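Local coordinates for protein transcriptional regulator (GntR family) (Enterococcus faecalis, PDB 3DDV) that probably regulates transcription as a GntR-family protein, with a UTRA domain of the kind that senses a small-molecule effector, at residues V11-A16 against L35-I40; D45-F50 against G136-F141. All coordinates share one frame; numbering follows the deposited sequence.

Contact 1: V11-A16 against L35-I40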
ATOM      1  N   VAL B  11     -13.565  -6.054  36.581  1.00 55.72           N
ATOM      2  CA  VAL B  11     -12.336  -6.231  37.347  1.00 54.80           C
ATOM      3  C   VAL B  11     -11.901  -5.027  38.219  1.00 54.04           C
ATOM      4  O   VAL B  11     -11.288  -5.207  39.261  1.00 54.13           O
ATOM      5  CB  VAL B  11     -11.202  -6.498  36.358  1.00 54.58           C
ATOM      6  CG1 VAL B  11      -9.802  -6.334  37.013  1.00 53.03           C
ATOM      7  CG2 VAL B  11     -11.413  -7.849  35.726  1.00 55.59           C
ATOM      8  N   SER B  12     -12.113  -3.800  37.756  1.00 52.92           N
ATOM      9  CA  SER B  12     -11.917  -2.641  38.623  1.00 51.89           C
ATOM     10  C   SER B  12     -12.739  -1.434  38.177  1.00 49.85           C
ATOM     11  O   SER B  12     -13.253  -1.388  37.068  1.00 48.66           O
ATOM     12  CB  SER B  12     -10.451  -2.266  38.727  1.00 51.67           C
ATOM     13  OG  SER B  12     -10.010  -1.855  37.482  1.00 52.50           O
ATOM     14  N   TYR B  13     -12.852  -0.459  39.065  1.00 47.92           N
ATOM     15  CA  TYR B  13     -13.786   0.609  38.856  1.00 47.09           C
ATOM     16  C   TYR B  13     -13.514   1.695  39.883  1.00 46.32           C
ATOM     17  O   TYR B  13     -13.755   1.520  41.052  1.00 46.29           O
ATOM     18  CB  TYR B  13     -15.205   0.056  39.012  1.00 47.17           C
ATOM     19  CG  TYR B  13     -16.309   0.986  38.619  1.00 46.90           C
ATOM     20  CD1 TYR B  13     -16.767   1.034  37.324  1.00 46.52           C
ATOM     21  CD2 TYR B  13     -16.907   1.795  39.534  1.00 46.54           C
ATOM     22  CE1 TYR B  13     -17.793   1.877  36.953  1.00 46.47           C
ATOM     23  CE2 TYR B  13     -17.949   2.635  39.182  1.00 48.07           C
ATOM     24  CZ  TYR B  13     -18.381   2.672  37.882  1.00 47.95           C
ATOM     25  OH  TYR B  13     -19.417   3.502  37.530  1.00 48.26           O
ATOM     26  N   PHE B  14     -12.985   2.817  39.431  1.00 45.80           N
ATOM     27  CA  PHE B  14     -12.643   3.905  40.315  1.00 45.02           C
ATOM     28  C   PHE B  14     -12.288   5.185  39.580  1.00 44.29           C
ATOM     29  O   PHE B  14     -11.927   5.180  38.390  1.00 44.89           O
ATOM     30  CB  PHE B  14     -11.488   3.504  41.215  1.00 44.87           C
ATOM     31  CG  PHE B  14     -10.222   3.193  40.490  1.00 44.59           C
ATOM     32  CD1 PHE B  14      -9.791   1.899  40.369  1.00 44.02           C
ATOM     33  CD2 PHE B  14      -9.423   4.213  39.976  1.00 45.21           C
ATOM     34  CE1 PHE B  14      -8.607   1.610  39.724  1.00 45.96           C
ATOM     35  CE2 PHE B  14      -8.230   3.930  39.328  1.00 44.54           C
ATOM     36  CZ  PHE B  14      -7.813   2.634  39.213  1.00 44.63           C
ATOM     37  N   VAL B  15     -12.336   6.267  40.332  1.00 43.49           N
ATOM     38  CA  VAL B  15     -12.083   7.582  39.822  1.00 43.41           C
ATOM     39  C   VAL B  15     -10.613   7.948  39.988  1.00 43.85           C
ATOM     40  O   VAL B  15      -9.990   7.682  41.006  1.00 44.16           O
ATOM     41  CB  VAL B  15     -12.970   8.564  40.570  1.00 43.05           C
ATOM     42  CG1 VAL B  15     -12.654   9.957  40.220  1.00 42.02           C
ATOM     43  CG2 VAL B  15     -14.407   8.259  40.269  1.00 42.40           C
ATOM     44  N   ALA B  16     -10.048   8.568  38.973  1.00 44.56           N
ATOM     45  CA  ALA B  16      -8.634   8.906  38.977  1.00 44.69           C
ATOM     46  C   ALA B  16      -8.454  10.207  38.257  1.00 45.56           C
ATOM     47  O   ALA B  16      -9.334  10.646  37.526  1.00 46.06           O
ATOM     48  CB  ALA B  16      -7.842   7.850  38.290  1.00 43.79           C
ATOM     49  N   LEU B  35     -13.499   8.442  35.130  1.00 46.28           N
ATOM     50  CA  LEU B  35     -13.897   7.164  35.686  1.00 46.29           C
ATOM     51  C   LEU B  35     -13.129   6.132  34.912  1.00 46.83           C
ATOM     52  O   LEU B  35     -13.122   6.153  33.699  1.00 46.30           O
ATOM     53  CB  LEU B  35     -15.388   6.925  35.489  1.00 46.24           C
ATOM     54  CG  LEU B  35     -15.892   5.611  36.078  1.00 46.30           C
ATOM     55  CD1 LEU B  35     -15.689   5.645  37.622  1.00 43.82           C
ATOM     56  CD2 LEU B  35     -17.355   5.356  35.713  1.00 45.71           C
ATOM     57  N   ARG B  36     -12.459   5.236  35.600  1.00 47.99           N
ATOM     58  CA  ARG B  36     -11.662   4.277  34.904  1.00 49.43           C
ATOM     59  C   ARG B  36     -12.162   2.953  35.287  1.00 49.82           C
ATOM     60  O   ARG B  36     -12.296   2.668  36.478  1.00 50.82           O
ATOM     61  CB  ARG B  36     -10.246   4.376  35.361  1.00 50.62           C
ATOM     62  CG  ARG B  36      -9.310   3.806  34.352  1.00 53.89           C
ATOM     63  CD  ARG B  36      -8.288   2.902  34.958  1.00 59.18           C
ATOM     64  NE  ARG B  36      -7.157   2.915  34.087  1.00 60.92           N
ATOM     65  CZ  ARG B  36      -6.293   3.921  34.010  1.00 66.27           C
ATOM     66  NH1 ARG B  36      -6.401   5.012  34.826  1.00 67.71           N
ATOM     67  NH2 ARG B  36      -5.285   3.823  33.118  1.00 67.71           N
ATOM     68  N   MET B  37     -12.500   2.155  34.297  1.00 50.15           N
ATOM     69  CA  MET B  37     -13.081   0.836  34.542  1.00 50.53           C
ATOM     70  C   MET B  37     -12.493  -0.206  33.613  1.00 50.57           C
ATOM     71  O   MET B  37     -12.125   0.080  32.462  1.00 49.67           O
ATOM     72  CB  MET B  37     -14.602   0.867  34.492  1.00 50.08           C
ATOM     73  CG  MET B  37     -15.283   1.039  33.157  1.00 51.20           C
ATOM     74  SD  MET B  37     -17.046   0.590  33.274  1.00 51.62           S
ATOM     75  CE  MET B  37     -16.964  -1.209  33.219  1.00 49.85           C
ATOM     76  N   GLU B  38     -12.300  -1.388  34.179  1.00 51.66           N
ATOM     77  CA  GLU B  38     -11.653  -2.507  33.510  1.00 52.46           C
ATOM     78  C   GLU B  38     -12.617  -3.646  33.550  1.00 53.53           C
ATOM     79  O   GLU B  38     -13.253  -3.860  34.582  1.00 53.65           O
ATOM     80  CB  GLU B  38     -10.429  -2.940  34.272  1.00 52.43           C
ATOM     81  CG  GLU B  38      -9.283  -2.041  34.046  1.00 54.18           C
ATOM     82  CD  GLU B  38      -8.106  -2.335  34.916  1.00 54.07           C
ATOM     83  OE1 GLU B  38      -8.109  -3.326  35.685  1.00 55.92           O
ATOM     84  OE2 GLU B  38      -7.179  -1.534  34.824  1.00 57.93           O
ATOM     85  N   ARG B  39     -12.678  -4.415  32.479  1.00 54.36           N
ATOM     86  CA  ARG B  39     -13.772  -5.339  32.310  1.00 56.22           C
ATOM     87  C   ARG B  39     -13.365  -6.511  31.408  1.00 55.31           C
ATOM     88  O   ARG B  39     -12.708  -6.305  30.408  1.00 54.64           O
ATOM     89  CB  ARG B  39     -14.894  -4.518  31.695  1.00 56.60           C
ATOM     90  CG  ARG B  39     -16.188  -5.198  31.481  1.00 59.42           C
ATOM     91  CD  ARG B  39     -16.750  -4.931  30.044  1.00 61.15           C
ATOM     92  NE  ARG B  39     -17.215  -3.549  29.838  1.00 64.98           N
ATOM     93  CZ  ARG B  39     -18.399  -3.072  30.243  1.00 66.66           C
ATOM     94  NH1 ARG B  39     -19.276  -3.838  30.898  1.00 63.65           N
ATOM     95  NH2 ARG B  39     -18.696  -1.797  29.991  1.00 68.83           N
ATOM     96  N   ILE B  40     -13.710  -7.734  31.810  1.00 55.53           N
ATOM     97  CA  ILE B  40     -13.588  -8.949  30.966  1.00 55.67           C
ATOM     98  C   ILE B  40     -14.985  -9.388  30.482  1.00 55.60           C
ATOM     99  O   ILE B  40     -15.920  -9.396  31.251  1.00 54.08           O
ATOM    100  CB  ILE B  40     -12.933 -10.117  31.745  1.00 55.53           C
ATOM    101  CG1 ILE B  40     -11.672  -9.634  32.469  1.00 54.13           C
ATOM    102  CG2 ILE B  40     -12.593 -11.230  30.813  1.00 55.36           C
ATOM    103  CD1 ILE B  40     -10.983 -10.664  33.281  1.00 53.68           C
TER
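A classic beta bulge marks this antiparallel pairing: Val11 and Ser12 both face Glu38. Both amides turn to Glu38 O, and both bonds are weak, Val11 N to Glu38 O being bent (3.0 Å, 121° at the hydrogen) and Ser12 N to Glu38 O long (3.4 Å). Beyond the bulge the pairing is regular, with Glu38 N to Ser12 O at 3.0 Å and the Phe14/Arg36 pair closed by Phe14 N to Arg36 O at 3.0 Å and Arg36 N to Phe14 O at 2.8 Å.

The two sheet faces differ in chemistry. On the side of Ser12 and Glu38, Ser12 OG, set between its own backbone N and carbonyl carbon (chi1 65°), gives a weak bond to Glu38 OE1 (3.0 Å). On the side of Tyr13, the phenol ring is held from two directions. Leu35 CD1 lies over one face, 4.2 Å from the Tyr13 centroid and 19° off the normal, a CH-pi contact; Met37 SD lies in the ring plane at its edge, 5.1 Å from that centroid, a Met-aromatic contact. At the bulged end Val11 CG2 packs on Ile40 CG1.

Strand 8-16 is one of the two edge strands of the sheet within this chain, and strand 34-43 separates it from strand 46-56. Helix 65-70 covers the Tyr13 face, with Ile68 touching both Tyr13 and Leu35 and Thr69 touching Met37.

Contact 2: D45-F50 against G136-F141; sequences DIPICF and GSRFEF
Arg138 stretches from the loop after strand 126-135 to Ile46 and Pro47, its chain extended from CG to NE. Ile46 CG2 sits over one guanidinium face, 3.3 Å above the plane and offset toward the rim, 3.5 Å from Arg138 CZ. The carbonyl of Pro47 meets the guanidinium at its edge: Arg138 NH1 points at Pro47 O, but the modelled distance is too short, which leaves this hydrogen bond doubtful. The same NH1 bonds to Leu104 O, tying the loop to the end of helix 98-104.

Phe139 follows, its amide bonded to Gly136 O within the loop (3.2 Å). Its CG is anti to the backbone N (chi1 -176°), and ring atom Phe139 CD1 touches Ile48 CG2 at 3.9 Å; the two side chains cross at about a right angle. The ring also stacks with Tyr134. Glu140 turns to the second subunit, where its OE2 forms a salt bridge with Arg114 of that chain, and Phe141 pairs with a strand of the same neighbour, continuing the sheet across the interface.

Within its own chain, Arg138 and Phe139 reach the beginning of strand 46-56 from the loop; that strand runs between strands 34-43 and 126-135, while Phe139 and Phe141 rest on Leu113 of strand 111-121.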
ATOM      1  N   ASP B  45     -18.830 -18.847  28.504  1.00 65.40           N
ATOM      2  CA  ASP B  45     -17.894 -18.875  29.636  1.00 65.59           C
ATOM      3  C   ASP B  45     -16.393 -18.859  29.367  1.00 64.70           C
ATOM      4  O   ASP B  45     -15.590 -19.047  30.294  1.00 64.29           O
ATOM      5  CB  ASP B  45     -18.254 -19.999  30.598  1.00 66.51           C
ATOM      6  CG  ASP B  45     -18.976 -19.462  31.836  1.00 71.38           C
ATOM      7  OD1 ASP B  45     -18.379 -18.582  32.563  1.00 73.77           O
ATOM      8  OD2 ASP B  45     -20.152 -19.901  32.048  1.00 76.92           O
ATOM      9  N   ILE B  46     -16.005 -18.578  28.133  1.00 63.93           N
ATOM     10  CA  ILE B  46     -14.605 -18.362  27.839  1.00 63.43           C
ATOM     11  C   ILE B  46     -14.432 -16.854  27.602  1.00 62.78           C
ATOM     12  O   ILE B  46     -15.238 -16.230  26.897  1.00 62.44           O
ATOM     13  CB  ILE B  46     -14.160 -19.179  26.629  1.00 64.04           C
ATOM     14  CG1 ILE B  46     -14.803 -20.600  26.681  1.00 64.30           C
ATOM     15  CG2 ILE B  46     -12.618 -19.172  26.527  1.00 63.48           C
ATOM     16  CD1 ILE B  46     -14.451 -21.536  25.476  1.00 63.49           C
ATOM     17  N   PRO B  47     -13.416 -16.251  28.239  1.00 61.67           N
ATOM     18  CA  PRO B  47     -13.178 -14.828  28.050  1.00 60.96           C
ATOM     19  C   PRO B  47     -12.753 -14.514  26.631  1.00 59.95           C
ATOM     20  O   PRO B  47     -11.827 -15.098  26.147  1.00 59.15           O
ATOM     21  CB  PRO B  47     -12.024 -14.505  29.014  1.00 61.01           C
ATOM     22  CG  PRO B  47     -11.520 -15.765  29.517  1.00 61.37           C
ATOM     23  CD  PRO B  47     -12.473 -16.867  29.187  1.00 61.75           C
ATOM     24  N   ILE B  48     -13.425 -13.561  26.001  1.00 59.29           N
ATOM     25  CA  ILE B  48     -13.078 -13.091  24.675  1.00 58.54           C
ATOM     26  C   ILE B  48     -12.144 -11.885  24.775  1.00 58.31           C
ATOM     27  O   ILE B  48     -11.273 -11.712  23.942  1.00 58.87           O
ATOM     28  CB  ILE B  48     -14.331 -12.654  23.894  1.00 58.42           C
ATOM     29  CG1 ILE B  48     -15.407 -13.748  23.907  1.00 58.99           C
ATOM     30  CG2 ILE B  48     -13.984 -12.387  22.466  1.00 58.78           C
ATOM     31  CD1 ILE B  48     -14.947 -15.138  23.330  1.00 58.08           C
ATOM     32  N   CYS B  49     -12.312 -11.037  25.781  1.00 57.41           N
ATOM     33  CA  CYS B  49     -11.675  -9.732  25.734  1.00 56.65           C
ATOM     34  C   CYS B  49     -11.573  -8.997  27.062  1.00 55.55           C
ATOM     35  O   CYS B  49     -12.320  -9.203  27.998  1.00 55.76           O
ATOM     36  CB  CYS B  49     -12.414  -8.863  24.705  1.00 56.74           C
ATOM     37  SG  CYS B  49     -14.024  -8.282  25.200  1.00 59.53           S
ATOM     38  N   PHE B  50     -10.603  -8.124  27.127  1.00 55.34           N
ATOM     39  CA  PHE B  50     -10.367  -7.274  28.293  1.00 54.60           C
ATOM     40  C   PHE B  50     -10.349  -5.845  27.807  1.00 53.70           C
ATOM     41  O   PHE B  50      -9.631  -5.505  26.844  1.00 54.12           O
ATOM     42  CB  PHE B  50      -9.010  -7.595  28.873  1.00 54.13           C
ATOM     43  CG  PHE B  50      -8.627  -6.724  29.999  1.00 54.23           C
ATOM     44  CD1 PHE B  50      -8.972  -7.061  31.282  1.00 54.72           C
ATOM     45  CD2 PHE B  50      -7.911  -5.580  29.787  1.00 54.51           C
ATOM     46  CE1 PHE B  50      -8.623  -6.279  32.337  1.00 54.50           C
ATOM     47  CE2 PHE B  50      -7.581  -4.794  30.831  1.00 54.91           C
ATOM     48  CZ  PHE B  50      -7.934  -5.147  32.113  1.00 54.82           C
ATOM     49  N   GLY B 136      -6.788 -13.371  20.137  1.00 55.21           N
ATOM     50  CA  GLY B 136      -6.760 -13.435  18.686  1.00 56.35           C
ATOM     51  C   GLY B 136      -7.542 -14.616  18.150  1.00 57.46           C
ATOM     52  O   GLY B 136      -8.405 -14.465  17.285  1.00 57.55           O
ATOM     53  N   SER B 137      -7.262 -15.768  18.750  1.00 58.04           N
ATOM     54  CA  SER B 137      -7.770 -17.045  18.319  1.00 58.40           C
ATOM     55  C   SER B 137      -9.279 -17.183  18.572  1.00 58.94           C
ATOM     56  O   SER B 137      -9.962 -17.916  17.887  1.00 58.77           O
ATOM     57  CB  SER B 137      -7.043 -18.118  19.101  1.00 58.31           C
ATOM     58  OG  SER B 137      -7.666 -18.248  20.369  1.00 60.24           O
ATOM     59  N   ARG B 138      -9.786 -16.422  19.516  1.00 59.42           N
ATOM     60  CA  ARG B 138     -11.181 -16.487  19.842  1.00 59.55           C
ATOM     61  C   ARG B 138     -11.966 -15.356  19.254  1.00 59.70           C
ATOM     62  O   ARG B 138     -13.129 -15.240  19.526  1.00 60.22           O
ATOM     63  CB  ARG B 138     -11.366 -16.474  21.346  1.00 59.46           C
ATOM     64  CG  ARG B 138     -10.612 -17.540  22.060  1.00 60.00           C
ATOM     65  CD  ARG B 138     -10.998 -17.589  23.501  1.00 62.14           C
ATOM     66  NE  ARG B 138      -9.970 -18.222  24.307  1.00 63.97           N
ATOM     67  CZ  ARG B 138      -9.609 -17.805  25.506  1.00 67.45           C
ATOM     68  NH1 ARG B 138     -10.201 -16.760  26.041  1.00 69.16           N
ATOM     69  NH2 ARG B 138      -8.659 -18.430  26.167  1.00 68.58           N
ATOM     70  N   PHE B 139     -11.355 -14.513  18.449  1.00 20.00           N
ATOM     71  CA  PHE B 139     -12.067 -13.336  17.992  1.00 20.00           C
ATOM     72  C   PHE B 139     -11.790 -12.931  16.562  1.00 20.00           C
ATOM     73  O   PHE B 139     -10.739 -13.178  16.049  1.00 59.96           O
ATOM     74  CB  PHE B 139     -11.747 -12.180  18.923  1.00 20.00           C
ATOM     75  CG  PHE B 139     -12.488 -10.940  18.617  1.00 20.00           C
ATOM     76  CD1 PHE B 139     -13.799 -10.832  18.909  1.00 20.00           C
ATOM     77  CD2 PHE B 139     -11.868  -9.884  18.043  1.00 20.00           C
ATOM     78  CE1 PHE B 139     -14.468  -9.708  18.627  1.00 20.00           C
ATOM     79  CE2 PHE B 139     -12.548  -8.757  17.769  1.00 20.00           C
ATOM     80  CZ  PHE B 139     -13.842  -8.671  18.060  1.00 20.00           C
ATOM     81  N   GLU B 140     -12.770 -12.303  15.945  1.00 57.79           N
ATOM     82  CA  GLU B 140     -12.680 -11.670  14.653  1.00 57.81           C
ATOM     83  C   GLU B 140     -13.393 -10.337  14.633  1.00 56.94           C
ATOM     84  O   GLU B 140     -14.516 -10.268  14.990  1.00 56.93           O
ATOM     85  CB  GLU B 140     -13.381 -12.553  13.610  1.00 58.32           C
ATOM     86  CG  GLU B 140     -12.758 -13.909  13.357  1.00 59.77           C
ATOM     87  CD  GLU B 140     -11.347 -13.831  12.765  1.00 62.71           C
ATOM     88  OE1 GLU B 140     -11.097 -13.017  11.852  1.00 64.64           O
ATOM     89  OE2 GLU B 140     -10.484 -14.607  13.215  1.00 65.28           O
ATOM     90  N   PHE B 141     -12.786  -9.287  14.137  1.00 56.96           N
ATOM     91  CA  PHE B 141     -13.433  -7.987  14.122  1.00 57.82           C
ATOM     92  C   PHE B 141     -14.007  -7.802  12.728  1.00 58.49           C
ATOM     93  O   PHE B 141     -13.307  -7.916  11.737  1.00 59.23           O
ATOM     94  CB  PHE B 141     -12.362  -6.980  14.500  1.00 56.48           C
ATOM     95  CG  PHE B 141     -12.765  -5.536  14.462  1.00 55.72           C
ATOM     96  CD1 PHE B 141     -12.946  -4.869  13.260  1.00 55.21           C
ATOM     97  CD2 PHE B 141     -12.818  -4.800  15.630  1.00 53.44           C
ATOM     98  CE1 PHE B 141     -13.235  -3.505  13.228  1.00 55.83           C
ATOM     99  CE2 PHE B 141     -13.146  -3.468  15.617  1.00 54.39           C
ATOM    100  CZ  PHE B 141     -13.338  -2.805  14.411  1.00 56.64           C
TER

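Strand 34-43 and strand 46-56 are successive in the chain and adjacent in the sheet, so contacts 1 and 2 touch although their centres lie about 20 Å apart: Ile40 CG2 packs on Pro47 CB (3.8 Å), and Glu38 CG on Phe50 CZ (3.9 Å). Contact 1 is partly buried, its centre about 9 Å from the chain centre, and contact 2 is a surface contact, its centre about 15 Å from it. Buried area follows, 592 against 234 Å². The first rests on strand-to-strand backbone bonds with packed side chains on both faces; the second depends on one arginine and a few aliphatic and aromatic touches from a loop, and its 136-141 segment also meets a neighbouring subunit.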